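Local atomic coordinates of alpha,alpha-trehalose-phosphate synthase (UDP-forming) (Burkholderia xenovorans, PDB entry 5V0T), a protein that belongs to glycosyltransferase family 20 and has the two-domain GT-B fold, with two of its ligands bound in the cleft between its domains. Residues D83-G88 and Y141-F146; A366-V371 and E425-A430; G256-T261 and R356-A361. All coordinates share one frame; numbering follows the deposited sequence.

Contact 1. Residues D83-G88 and Y141-F146; sequences DQYYRG and YHLIPF. With G6P (6-O-phosphono-alpha-D-glucopyranose), chain J.
Tyr86 lies beside His142 and gives a hydrogen bond from its OH to O2P of 6-O-phosphono-alpha-D-glucopyranose, 2.6 Å away. O2P sits at the edge of the phenol ring, near its plane. CG of Tyr86 is anti to the backbone N (chi1 173°), which leads the ring off the helix toward the phosphate. Arg18, Arg315 and Asp140 also hydrogen-bond this ligand.

The side chains of Tyr86 and His142 run alongside each other and point the same way. CD1 of Tyr86 meets CD2 of His142 obliquely at 4.0 Å, in van der Waals contact. His142 then reaches the sugar with its ring edge. Its CE1 is 3.6 Å from O3 of the ligand, which lies in the imidazole plane. Tyr141 covers one face of this imidazole with CE2, offset toward the rim. Tyr86 and Tyr141 thus pack His142 next to the ligand.

Tyr85 crosses the side chain of His142 at about a right angle. Its OH touches CB of His142 at 3.5 Å and CD2 of Leu143 at 3.7 Å. The hydroxyl has its polar partner in Asn17 OD1. His142 O lies at the edge of the Tyr85 ring, 3.5 Å from CE1, and is hydrogen-bonded to Asn119 ND2. These buried polar atoms are therefore satisfied although the contact itself is packing.

Leu143 to Phe146 form a type I beta turn, with Pro145 as N-cap of helix 146-152. The contact joins helix 79-98 to the loop that follows strand 135-139. Helix 109-126 borders it through Val118, which Tyr85 touches, and Leu143 and Phe146 rest on Val138 of the strand.

Contact 2. Residues A366-V371 and E425-A430; sequences AHVGYV and EALARA
Tyr370 and Leu427 make a CH-pi contact. CD2 of Leu427 stands over the centre of the phenol ring, 3.7 Å from the centroid and 9° off the ring normal. The other methyl, CD1, reaches toward the hydroxyl end and lies 3.7 Å from Tyr370 OH. The hydroxyl is hydrogen-bonded to Arg287 O, which ties down the far end of the ring.

The remaining side-chain contacts are aliphatic. Val368 uses both methyls. CG2 packs on CB of Ala430 at 3.6 Å, and CG1 meets CD2 of Leu427 at 4.2 Å. CG1 is anti to the backbone N (chi1 -179°), and this leaves CG2 on Ala430 and puts CG1 between Ala430 and Leu427. The small side chain of Ala430 is consistent with the close approach of the backbones here, where its CA is 6.4 Å from CA of Val368.

One water bridges the backbones. It donates to His367 O at 2.6 Å and to Ala430 O at 3.1 Å.

Strand 368-371 and helix segment 425-430 run nearly antiparallel, at 158°, with their axes 9.5 Å apart. The strand lies between strands 270-275 and 396-400 of the parallel sheet. Helix 420-432 packs against this sheet, as in Rossmann-like domains. Its Leu427 also touches Leu294 of helix 284-297, and Ala430 touches Val396 and Leu413 of neighbouring strands.

Contact 3. Residues G256-T261 and R356-A361; sequences GKPVRT and RSVLAA. With UDP (uridine-5'-diphosphate), chain I.
This is a partly buried helix-to-helix contact between the start of helix 257-266 and helix 356-363, in the Rossmann-like domain that borders uridine-5'-diphosphate. Small apolar side chains make it: Pro258 packs on Val358, and Val259 on Ala361. Gly256 is the N-cap of the first helix.

The pyrrolidine of Pro258 crosses the Val358 side chain at about a right angle. Its CB is 3.8 Å from CG1 of Val358, and its CG is equally close. From the next residue, CG2 of Val259 touches CB of Ala361, one turn beyond Val358, at 3.7 Å and lies 3.6 Å from Ala361 O.

Other residues of helix 356-363 line the pocket of the nucleotide. CD1 of Leu359 packs on the uracil, 3.5 Å from N3. The extended chain of Arg356 passes the ribose, and its CG is 3.6 Å from O2'. Its NE forms a salt bridge with Glu384, which also hydrogen-bonds the nucleotide.

The helix thus turns an apolar side to helix 257-266 and a mixed one, with Leu359 and the charged Arg356, to the nucleotide. Between the two segments the contact rests on shape and dispersion alone, with no directional bond to fix the helices.

In the fold
Contacts 2 and 3 are neighbours in the Rossmann-like domain with the six-stranded parallel sheet. Their centres are about 20 Å apart and their nearest atoms about 6 Å apart. Helix 356-363 of contact 3 is followed, after a short loop, by strand 368-371 of contact 2. Contact 1 belongs to the other domain, built on the mixed sheet, and lies on the opposite side of the chain's centre. Its centre is about 37 Å from that of contact 2 and about 36 Å from that of contact 3. Along the chain contact 1 closes first, then contact 3, then contact 2. Contacts 1 and 3 each border a bound ligand, one from each domain, whereas contact 2 packs a helix on the sheet.

Contact 1. Residues D83-G88 and Y141-F146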
# COMPACT_ATOMS: atom_id res chain seq x y z
N ASP A 83 -0.66 -16.51 14.50
CA ASP A 83 -2.11 -16.62 14.40
C ASP A 83 -2.82 -15.47 15.11
O ASP A 83 -3.81 -14.94 14.60
CB ASP A 83 -2.58 -17.96 14.95
CG ASP A 83 -2.33 -19.12 14.00
OD1 ASP A 83 -2.25 -18.89 12.77
OD2 ASP A 83 -2.21 -20.26 14.48
N GLN A 84 -2.32 -15.06 16.28
CA GLN A 84 -3.06 -14.07 17.07
C GLN A 84 -2.75 -12.65 16.62
O GLN A 84 -3.66 -11.82 16.49
CB GLN A 84 -2.74 -14.22 18.56
CG GLN A 84 -3.23 -15.51 19.17
CD GLN A 84 -2.74 -15.74 20.60
OE1 GLN A 84 -2.13 -14.87 21.22
NE2 GLN A 84 -3.00 -16.92 21.13
N TYR A 85 -1.48 -12.36 16.39
CA TYR A 85 -1.03 -11.00 16.13
C TYR A 85 -1.19 -10.62 14.66
O TYR A 85 -1.67 -9.52 14.34
CB TYR A 85 0.43 -10.88 16.58
CG TYR A 85 1.34 -9.95 15.80
CD1 TYR A 85 1.42 -8.60 16.13
CD2 TYR A 85 2.18 -10.44 14.80
CE1 TYR A 85 2.28 -7.75 15.45
CE2 TYR A 85 3.05 -9.59 14.10
CZ TYR A 85 3.09 -8.25 14.45
OH TYR A 85 3.93 -7.38 13.81
N TYR A 86 -0.82 -11.52 13.76
CA TYR A 86 -0.79 -11.18 12.34
C TYR A 86 -2.06 -11.62 11.61
O TYR A 86 -2.80 -10.77 11.09
CB TYR A 86 0.46 -11.79 11.70
CG TYR A 86 0.56 -11.66 10.19
CD1 TYR A 86 1.07 -10.51 9.59
CD2 TYR A 86 0.16 -12.70 9.36
CE1 TYR A 86 1.16 -10.40 8.19
CE2 TYR A 86 0.25 -12.61 7.98
CZ TYR A 86 0.76 -11.46 7.40
OH TYR A 86 0.84 -11.39 6.02
N ARG A 87 -2.33 -12.93 11.57
CA ARG A 87 -3.58 -13.38 10.96
C ARG A 87 -4.79 -12.91 11.74
O ARG A 87 -5.86 -12.69 11.15
CB ARG A 87 -3.61 -14.91 10.86
CG ARG A 87 -2.73 -15.52 9.79
CD ARG A 87 -2.88 -17.04 9.74
NE ARG A 87 -4.20 -17.46 9.29
CZ ARG A 87 -5.07 -18.10 10.06
NH1 ARG A 87 -4.76 -18.40 11.30
NH2 ARG A 87 -6.26 -18.44 9.57
N GLY A 88 -4.66 -12.75 13.06
CA GLY A 88 -5.77 -12.41 13.92
C GLY A 88 -6.04 -10.93 13.94
O GLY A 88 -6.73 -10.40 13.06
N TYR A 141 0.09 -0.77 10.66
CA TYR A 141 -0.94 -1.06 11.64
C TYR A 141 -0.61 -2.22 12.58
O TYR A 141 -1.19 -2.30 13.67
CB TYR A 141 -2.25 -1.35 10.91
CG TYR A 141 -2.12 -2.45 9.87
CD1 TYR A 141 -1.61 -2.19 8.59
CD2 TYR A 141 -2.54 -3.73 10.15
CE1 TYR A 141 -1.51 -3.20 7.64
CE2 TYR A 141 -2.45 -4.74 9.21
CZ TYR A 141 -1.93 -4.47 7.96
OH TYR A 141 -1.88 -5.50 7.04
N HIS A 142 0.30 -3.12 12.19
CA HIS A 142 0.68 -4.23 13.08
C HIS A 142 1.30 -3.72 14.36
O HIS A 142 1.28 -4.42 15.39
CB HIS A 142 1.69 -5.16 12.39
CG HIS A 142 1.37 -5.46 10.97
ND1 HIS A 142 1.61 -4.56 9.94
CD2 HIS A 142 0.84 -6.56 10.39
CE1 HIS A 142 1.22 -5.10 8.80
NE2 HIS A 142 0.76 -6.31 9.04
N LEU A 143 1.88 -2.53 14.33
CA LEU A 143 2.83 -2.10 15.36
C LEU A 143 2.36 -0.83 16.08
O LEU A 143 3.17 -0.09 16.64
CB LEU A 143 4.22 -1.93 14.74
CG LEU A 143 4.78 -3.23 14.16
CD1 LEU A 143 6.03 -2.98 13.35
CD2 LEU A 143 5.08 -4.23 15.28
N ILE A 144 1.05 -0.59 16.09
CA ILE A 144 0.47 0.55 16.82
C ILE A 144 0.91 0.58 18.29
O ILE A 144 1.21 1.68 18.79
CB ILE A 144 -1.06 0.54 16.69
CG1 ILE A 144 -1.45 0.95 15.25
CG2 ILE A 144 -1.73 1.47 17.74
CD1 ILE A 144 -2.94 0.67 14.90
N PRO A 145 0.98 -0.53 19.03
CA PRO A 145 1.41 -0.47 20.44
C PRO A 145 2.92 -0.36 20.67
O PRO A 145 3.34 -0.41 21.82
CB PRO A 145 0.91 -1.81 21.02
CG PRO A 145 -0.09 -2.34 20.01
CD PRO A 145 0.46 -1.87 18.69
N PHE A 146 3.73 -0.19 19.61
CA PHE A 146 5.17 -0.40 19.73
C PHE A 146 5.85 0.69 20.55
O PHE A 146 6.76 0.40 21.34
CB PHE A 146 5.81 -0.48 18.34
CG PHE A 146 7.11 -1.23 18.32
CD1 PHE A 146 7.12 -2.62 18.33
CD2 PHE A 146 8.32 -0.55 18.29
CE1 PHE A 146 8.33 -3.32 18.31
CE2 PHE A 146 9.53 -1.26 18.27
CZ PHE A 146 9.53 -2.64 18.29
C1 G6P J . 0.26 -3.38 2.52
C2 G6P J . 0.53 -3.08 3.98
C3 G6P J . 1.94 -3.56 4.37
C4 G6P J . 2.08 -5.04 4.02
C5 G6P J . 1.76 -5.25 2.54
C6 G6P J . 1.94 -6.71 2.15
O1 G6P J . 1.22 -2.64 1.76
O2 G6P J . 0.38 -1.67 4.22
O3 G6P J . 2.08 -3.38 5.79
O4 G6P J . 3.43 -5.47 4.26
O5 G6P J . 0.42 -4.78 2.26
O6 G6P J . 1.14 -7.55 3.00
P G6P J . 1.84 -8.72 3.86
O1P G6P J . 2.24 -9.79 2.87
O2P G6P J . 0.79 -9.12 4.85
O3P G6P J . 3.04 -8.06 4.49

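Contact 2. Residues A366-V371 and E425-A430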
# COMPACT_ATOMS: atom_id res chain seq x y z
N ALA A 366 1.32 -0.57 -21.78
CA ALA A 366 -0.11 -0.61 -21.51
C ALA A 366 -0.76 0.74 -21.81
O ALA A 366 -0.40 1.76 -21.20
CB ALA A 366 -0.36 -1.01 -20.05
N HIS A 367 -1.74 0.74 -22.72
CA HIS A 367 -2.46 1.96 -23.07
C HIS A 367 -3.23 2.52 -21.88
O HIS A 367 -3.45 3.74 -21.81
CB HIS A 367 -3.43 1.67 -24.22
CG HIS A 367 -2.75 1.16 -25.43
ND1 HIS A 367 -2.34 -0.15 -25.55
CD2 HIS A 367 -2.34 1.79 -26.56
CE1 HIS A 367 -1.72 -0.31 -26.71
NE2 HIS A 367 -1.71 0.85 -27.34
N VAL A 368 -3.62 1.66 -20.95
CA VAL A 368 -4.40 2.08 -19.79
C VAL A 368 -3.85 1.39 -18.55
O VAL A 368 -3.70 0.15 -18.54
CB VAL A 368 -5.90 1.76 -19.94
CG1 VAL A 368 -6.66 2.24 -18.70
CG2 VAL A 368 -6.46 2.42 -21.21
N GLY A 369 -3.54 2.18 -17.53
CA GLY A 369 -3.25 1.67 -16.20
C GLY A 369 -4.51 1.76 -15.36
O GLY A 369 -5.05 2.84 -15.14
N TYR A 370 -4.97 0.61 -14.88
CA TYR A 370 -6.32 0.45 -14.34
C TYR A 370 -6.18 0.14 -12.85
O TYR A 370 -5.92 -1.01 -12.47
CB TYR A 370 -7.03 -0.66 -15.12
CG TYR A 370 -8.53 -0.81 -15.00
CD1 TYR A 370 -9.34 0.22 -14.49
CD2 TYR A 370 -9.14 -1.99 -15.41
CE1 TYR A 370 -10.72 0.05 -14.40
CE2 TYR A 370 -10.49 -2.16 -15.32
CZ TYR A 370 -11.28 -1.15 -14.82
OH TYR A 370 -12.64 -1.36 -14.73
N VAL A 371 -6.35 1.16 -12.01
CA VAL A 371 -6.04 1.13 -10.58
C VAL A 371 -7.26 1.65 -9.83
O VAL A 371 -7.41 2.86 -9.64
CB VAL A 371 -4.79 1.96 -10.26
CG1 VAL A 371 -4.40 1.83 -8.78
CG2 VAL A 371 -3.60 1.57 -11.20
N GLU A 425 -16.97 4.04 -18.68
CA GLU A 425 -16.81 5.26 -19.49
C GLU A 425 -15.39 5.78 -19.39
O GLU A 425 -14.84 6.30 -20.38
CB GLU A 425 -17.81 6.31 -19.03
CG GLU A 425 -19.23 5.97 -19.43
CD GLU A 425 -20.27 6.71 -18.62
OE1 GLU A 425 -21.46 6.47 -18.87
OE2 GLU A 425 -19.90 7.52 -17.73
N ALA A 426 -14.77 5.66 -18.21
CA ALA A 426 -13.37 6.05 -18.07
C ALA A 426 -12.46 5.17 -18.91
O ALA A 426 -11.49 5.66 -19.51
CB ALA A 426 -12.95 6.00 -16.60
N LEU A 427 -12.73 3.85 -18.97
CA LEU A 427 -11.93 2.98 -19.83
C LEU A 427 -12.02 3.41 -21.28
O LEU A 427 -11.01 3.45 -22.00
CB LEU A 427 -12.36 1.52 -19.69
CG LEU A 427 -12.05 0.82 -18.37
CD1 LEU A 427 -12.57 -0.63 -18.39
CD2 LEU A 427 -10.56 0.84 -18.06
N ALA A 428 -13.23 3.73 -21.75
CA ALA A 428 -13.39 4.15 -23.14
C ALA A 428 -12.68 5.47 -23.39
O ALA A 428 -12.03 5.65 -24.43
CB ALA A 428 -14.87 4.27 -23.49
N ARG A 429 -12.81 6.42 -22.46
CA ARG A 429 -12.14 7.70 -22.59
C ARG A 429 -10.62 7.52 -22.62
O ARG A 429 -9.93 8.12 -23.47
CB ARG A 429 -12.57 8.60 -21.43
CG ARG A 429 -11.79 9.89 -21.28
CD ARG A 429 -12.53 11.05 -21.92
NE ARG A 429 -12.03 12.31 -21.39
CZ ARG A 429 -11.12 13.07 -21.98
NH1 ARG A 429 -10.59 12.72 -23.16
NH2 ARG A 429 -10.74 14.20 -21.37
N ALA A 430 -10.08 6.69 -21.72
CA ALA A 430 -8.64 6.42 -21.70
C ALA A 430 -8.16 5.82 -23.02
O ALA A 430 -7.16 6.27 -23.59
CB ALA A 430 -8.31 5.47 -20.54
O HOH W 1 -4.31 5.12 -23.88

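Contact 3. Residues G256-T261 and R356-A361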
# COMPACT_ATOMS: atom_id res chain seq x y z
N GLY A 256 12.95 -6.72 -23.87
CA GLY A 256 13.01 -7.95 -23.12
C GLY A 256 11.93 -8.95 -23.52
O GLY A 256 10.98 -8.63 -24.24
N LYS A 257 12.09 -10.18 -23.02
CA LYS A 257 11.17 -11.26 -23.39
C LYS A 257 9.74 -11.00 -22.94
O LYS A 257 8.82 -11.21 -23.75
CB LYS A 257 11.69 -12.59 -22.85
N PRO A 258 9.46 -10.58 -21.69
CA PRO A 258 8.05 -10.32 -21.33
C PRO A 258 7.37 -9.30 -22.22
O PRO A 258 6.23 -9.52 -22.64
CB PRO A 258 8.16 -9.83 -19.88
CG PRO A 258 9.47 -10.42 -19.37
CD PRO A 258 10.37 -10.34 -20.55
N VAL A 259 8.04 -8.19 -22.54
CA VAL A 259 7.42 -7.20 -23.41
C VAL A 259 7.25 -7.75 -24.82
O VAL A 259 6.19 -7.59 -25.44
CB VAL A 259 8.24 -5.89 -23.40
CG1 VAL A 259 7.81 -4.97 -24.54
CG2 VAL A 259 8.12 -5.20 -22.04
N ARG A 260 8.27 -8.46 -25.32
CA ARG A 260 8.19 -9.00 -26.68
C ARG A 260 7.08 -10.04 -26.80
O ARG A 260 6.34 -10.04 -27.79
CB ARG A 260 9.54 -9.61 -27.09
CG ARG A 260 10.61 -8.57 -27.45
CD ARG A 260 11.87 -9.20 -28.05
NE ARG A 260 12.62 -10.00 -27.09
CZ ARG A 260 12.50 -11.32 -26.94
NH1 ARG A 260 11.65 -12.00 -27.71
NH2 ARG A 260 13.22 -11.96 -26.03
N THR A 261 6.93 -10.92 -25.80
CA THR A 261 5.87 -11.92 -25.91
C THR A 261 4.50 -11.30 -25.68
O THR A 261 3.52 -11.71 -26.32
CB THR A 261 6.10 -13.10 -24.94
OG1 THR A 261 5.89 -12.69 -23.59
CG2 THR A 261 7.53 -13.64 -25.10
N ARG A 356 9.41 -6.60 -9.98
CA ARG A 356 9.01 -5.22 -10.16
C ARG A 356 9.59 -4.65 -11.44
O ARG A 356 8.95 -3.84 -12.12
CB ARG A 356 9.45 -4.41 -8.94
CG ARG A 356 8.84 -3.05 -8.84
CD ARG A 356 9.04 -2.49 -7.45
NE ARG A 356 8.79 -1.05 -7.44
CZ ARG A 356 9.75 -0.14 -7.37
NH1 ARG A 356 11.02 -0.52 -7.30
NH2 ARG A 356 9.44 1.14 -7.36
N SER A 357 10.81 -5.08 -11.80
CA SER A 357 11.43 -4.63 -13.04
C SER A 357 10.64 -5.10 -14.27
O SER A 357 10.60 -4.40 -15.29
CB SER A 357 12.86 -5.14 -13.12
OG SER A 357 12.86 -6.55 -13.16
N VAL A 358 10.06 -6.30 -14.21
CA VAL A 358 9.23 -6.76 -15.33
C VAL A 358 7.92 -5.97 -15.38
O VAL A 358 7.46 -5.58 -16.46
CB VAL A 358 8.98 -8.28 -15.22
CG1 VAL A 358 7.95 -8.77 -16.26
CG2 VAL A 358 10.29 -9.05 -15.36
N LEU A 359 7.31 -5.70 -14.22
CA LEU A 359 6.06 -4.94 -14.21
C LEU A 359 6.26 -3.55 -14.79
O LEU A 359 5.40 -3.04 -15.52
CB LEU A 359 5.51 -4.83 -12.78
CG LEU A 359 5.05 -6.12 -12.09
CD1 LEU A 359 4.62 -5.81 -10.67
CD2 LEU A 359 3.93 -6.80 -12.87
N ALA A 360 7.38 -2.90 -14.47
CA ALA A 360 7.67 -1.58 -15.01
C ALA A 360 7.77 -1.63 -16.53
O ALA A 360 7.22 -0.76 -17.22
CB ALA A 360 8.96 -1.03 -14.40
N ALA A 361 8.48 -2.63 -17.07
CA ALA A 361 8.59 -2.76 -18.52
C ALA A 361 7.22 -2.95 -19.17
O ALA A 361 6.94 -2.36 -20.21
CB ALA A 361 9.52 -3.93 -18.88
N1 UDP I . 4.54 -5.60 -6.77
C2 UDP I . 5.59 -6.43 -7.12
N3 UDP I . 5.22 -7.61 -7.71
C4 UDP I . 3.94 -8.04 -7.98
C5 UDP I . 2.90 -7.12 -7.60
C6 UDP I . 3.23 -5.95 -7.03
O2 UDP I . 6.76 -6.15 -6.92
O4 UDP I . 3.78 -9.14 -8.52
C1' UDP I . 4.87 -4.32 -6.15
C2' UDP I . 4.42 -3.10 -6.96
O2' UDP I . 5.39 -2.79 -7.94
C3' UDP I . 4.31 -2.05 -5.86
C4' UDP I . 3.83 -2.86 -4.65
O4' UDP I . 4.20 -4.23 -4.91
O3' UDP I . 5.56 -1.44 -5.55
C5' UDP I . 2.35 -2.78 -4.36
O5' UDP I . 2.13 -1.58 -3.60
PA UDP I . 0.73 -0.84 -3.62
O1A UDP I . 0.22 -0.68 -5.04
O2A UDP I . 0.90 0.42 -2.86
O3A UDP I . -0.27 -1.81 -2.89
PB UDP I . -0.19 -2.77 -1.64
O1B UDP I . 0.81 -2.08 -0.70
O2B UDP I . -1.61 -2.68 -1.04
O3B UDP I . 0.21 -4.15 -2.03